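Local atomic coordinates of hypothetical protein (Parabacteroides merdae, PDB entry 4OO3), a protein that is probably an oxidoreductase, with an NAD-binding Rossmann fold joined to a second domain built on a large mixed beta sheet. Residues A248-T253 / S432-A437. Sequence-based numbering, arbitrary orientation.
Sequences ANRWTT and SALDMA
Ala433, buried on the helix, meets Ala248 of the strand through two atoms: its CB lies 4.0 Å from Ala248 CB, and its carbonyl O comes to 3.4 Å of that same methyl. This O already accepts the helical bond from Ala437 N, so Ala248 CB rests against a closed helix turn. Leu434 starts off pointing away from the strand, but its CD1 methyl comes nearer, 4.4 Å from Arg250 NE and oblique to the guanidinium. Further on, Met436, present as selenomethionine, lays CG 3.9 Å from Ala248 CB before bending at chi3 (-75°) and leading its end away. Ala437 closes the turn. Its CB sits 4.0 Å from Ala248 CB and 3.7 Å from Arg250 CD, while its CA lies 3.6 Å from Ala248 O. Ala248 CB thus fits among Ala433, Met436 and Ala437. The CG and CD methylenes of Arg250 pass the Ala437 methyl, and NE beyond them forms a salt bridge with Glu214; Tyr285 adds a cation-pi contact. The axes of 248-253 and 432-437 come within 6.6 Å, at a signed crossing angle of -75°, a closeness consistent with the small alanines on both sides. This is helix-on-sheet packing: helix 419-439 packs on strand 243-255, an outermost strand of the mixed sheet in the putative oxidoreductase C-terminal domain.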
loop_
_atom_site.group_PDB
_atom_site.type_symbol
_atom_site.label_atom_id
_atom_site.label_comp_id
_atom_site.label_asym_id
_atom_site.label_seq_id
_atom_site.Cartn_x
_atom_site.Cartn_y
_atom_site.Cartn_z
ATOM N N ALA A 248 16.053 10.160 8.505
ATOM C CA ALA A 248 14.776 9.597 8.895
ATOM C C ALA A 248 14.321 10.141 10.236
ATOM O O ALA A 248 15.134 10.343 11.138
ATOM C CB ALA A 248 14.867 8.076 8.940
ATOM N N ASN A 249 13.018 10.383 10.356
ATOM C CA ASN A 249 12.424 10.843 11.601
ATOM C C ASN A 249 11.139 10.096 11.905
ATOM O O ASN A 249 10.462 9.607 10.997
ATOM C CB ASN A 249 12.149 12.344 11.544
ATOM C CG ASN A 249 13.416 13.153 11.358
ATOM O OD1 ASN A 249 14.151 13.400 12.313
ATOM N ND2 ASN A 249 13.686 13.556 10.132
ATOM N N ARG A 250 10.831 9.998 13.195
ATOM C CA ARG A 250 9.595 9.405 13.671
ATOM C C ARG A 250 9.052 10.271 14.796
ATOM O O ARG A 250 9.813 10.801 15.603
ATOM C CB ARG A 250 9.841 7.978 14.161
ATOM C CG ARG A 250 10.930 7.847 15.219
ATOM C CD ARG A 250 11.273 6.386 15.468
ATOM N NE ARG A 250 10.318 5.740 16.367
ATOM C CZ ARG A 250 10.388 5.779 17.699
ATOM N NH1 ARG A 250 11.349 6.446 18.318
ATOM N NH2 ARG A 250 9.470 5.158 18.423
ATOM N N TRP A 251 7.739 10.442 14.837
ATOM C CA TRP A 251 7.130 11.249 15.882
ATOM C C TRP A 251 5.707 10.792 16.145
ATOM O O TRP A 251 5.175 9.934 15.432
ATOM C CB TRP A 251 7.203 12.751 15.551
ATOM C CG TRP A 251 6.428 13.206 14.346
ATOM C CD1 TRP A 251 5.175 13.768 14.331
ATOM C CD2 TRP A 251 6.865 13.168 12.983
ATOM N NE1 TRP A 251 4.809 14.068 13.042
ATOM C CE2 TRP A 251 5.829 13.713 12.197
ATOM C CE3 TRP A 251 8.036 12.730 12.351
ATOM C CZ2 TRP A 251 5.927 13.820 10.806
ATOM C CZ3 TRP A 251 8.132 12.838 10.978
ATOM C CH2 TRP A 251 7.082 13.377 10.217
ATOM N N THR A 252 5.105 11.360 17.185
ATOM C CA THR A 252 3.872 10.827 17.730
ATOM C C THR A 252 2.639 11.653 17.395
ATOM O O THR A 252 2.733 12.830 17.050
ATOM C CB THR A 252 3.958 10.697 19.262
ATOM O OG1 THR A 252 4.188 11.981 19.845
ATOM C CG2 THR A 252 5.075 9.742 19.657
ATOM N N THR A 253 1.486 10.997 17.482
ATOM C CA THR A 253 0.198 11.661 17.479
ATOM C C THR A 253 -0.435 11.359 18.833
ATOM O O THR A 253 -0.504 10.200 19.244
ATOM C CB THR A 253 -0.697 11.156 16.331
ATOM O OG1 THR A 253 -0.070 11.445 15.074
ATOM C CG2 THR A 253 -2.070 11.817 16.370
ATOM N N SER A 432 15.126 -0.003 7.405
ATOM C CA SER A 432 16.379 0.718 7.663
ATOM C C SER A 432 16.129 2.123 8.201
ATOM O O SER A 432 16.876 2.610 9.052
ATOM C CB SER A 432 17.229 0.810 6.393
ATOM O OG SER A 432 17.684 -0.471 6.002
ATOM N N ALA A 433 15.083 2.771 7.698
ATOM C CA ALA A 433 14.715 4.109 8.145
ATOM C C ALA A 433 14.244 4.087 9.598
ATOM O O ALA A 433 14.542 5.006 10.364
ATOM C CB ALA A 433 13.639 4.693 7.240
ATOM N N LEU A 434 13.519 3.039 9.981
ATOM C CA LEU A 434 13.086 2.902 11.371
ATOM C C LEU A 434 14.283 2.903 12.311
ATOM O O LEU A 434 14.272 3.578 13.329
ATOM C CB LEU A 434 12.266 1.628 11.573
ATOM C CG LEU A 434 11.770 1.363 12.997
ATOM C CD1 LEU A 434 10.850 2.480 13.471
ATOM C CD2 LEU A 434 11.070 0.019 13.073
ATOM N N ASP A 435 15.311 2.140 11.961
ATOM C CA ASP A 435 16.545 2.067 12.755
ATOM C C ASP A 435 17.280 3.408 12.828
ATOM O O ASP A 435 17.711 3.825 13.901
ATOM C CB ASP A 435 17.479 0.989 12.192
ATOM C CG ASP A 435 16.969 -0.422 12.450
ATOM O OD1 ASP A 435 16.066 -0.593 13.300
ATOM O OD2 ASP A 435 17.475 -1.367 11.807
HETATM N N MSE A 436 17.420 4.073 11.685
HETATM C CA MSE A 436 18.043 5.399 11.623
HETATM C C MSE A 436 17.254 6.372 12.460
HETATM O O MSE A 436 17.824 7.112 13.261
HETATM C CB MSE A 436 18.103 5.861 10.164
HETATM C CG MSE A 436 18.520 7.324 10.036
HETATM SE SE MSE A 436 19.043 7.689 8.175
HETATM C CE MSE A 436 20.790 6.786 8.246
ATOM N N ALA A 437 15.933 6.369 12.293
ATOM C CA ALA A 437 15.055 7.250 13.059
ATOM C C ALA A 437 15.187 7.012 14.558
ATOM O O ALA A 437 15.146 7.952 15.342
ATOM C CB ALA A 437 13.610 7.064 12.622
#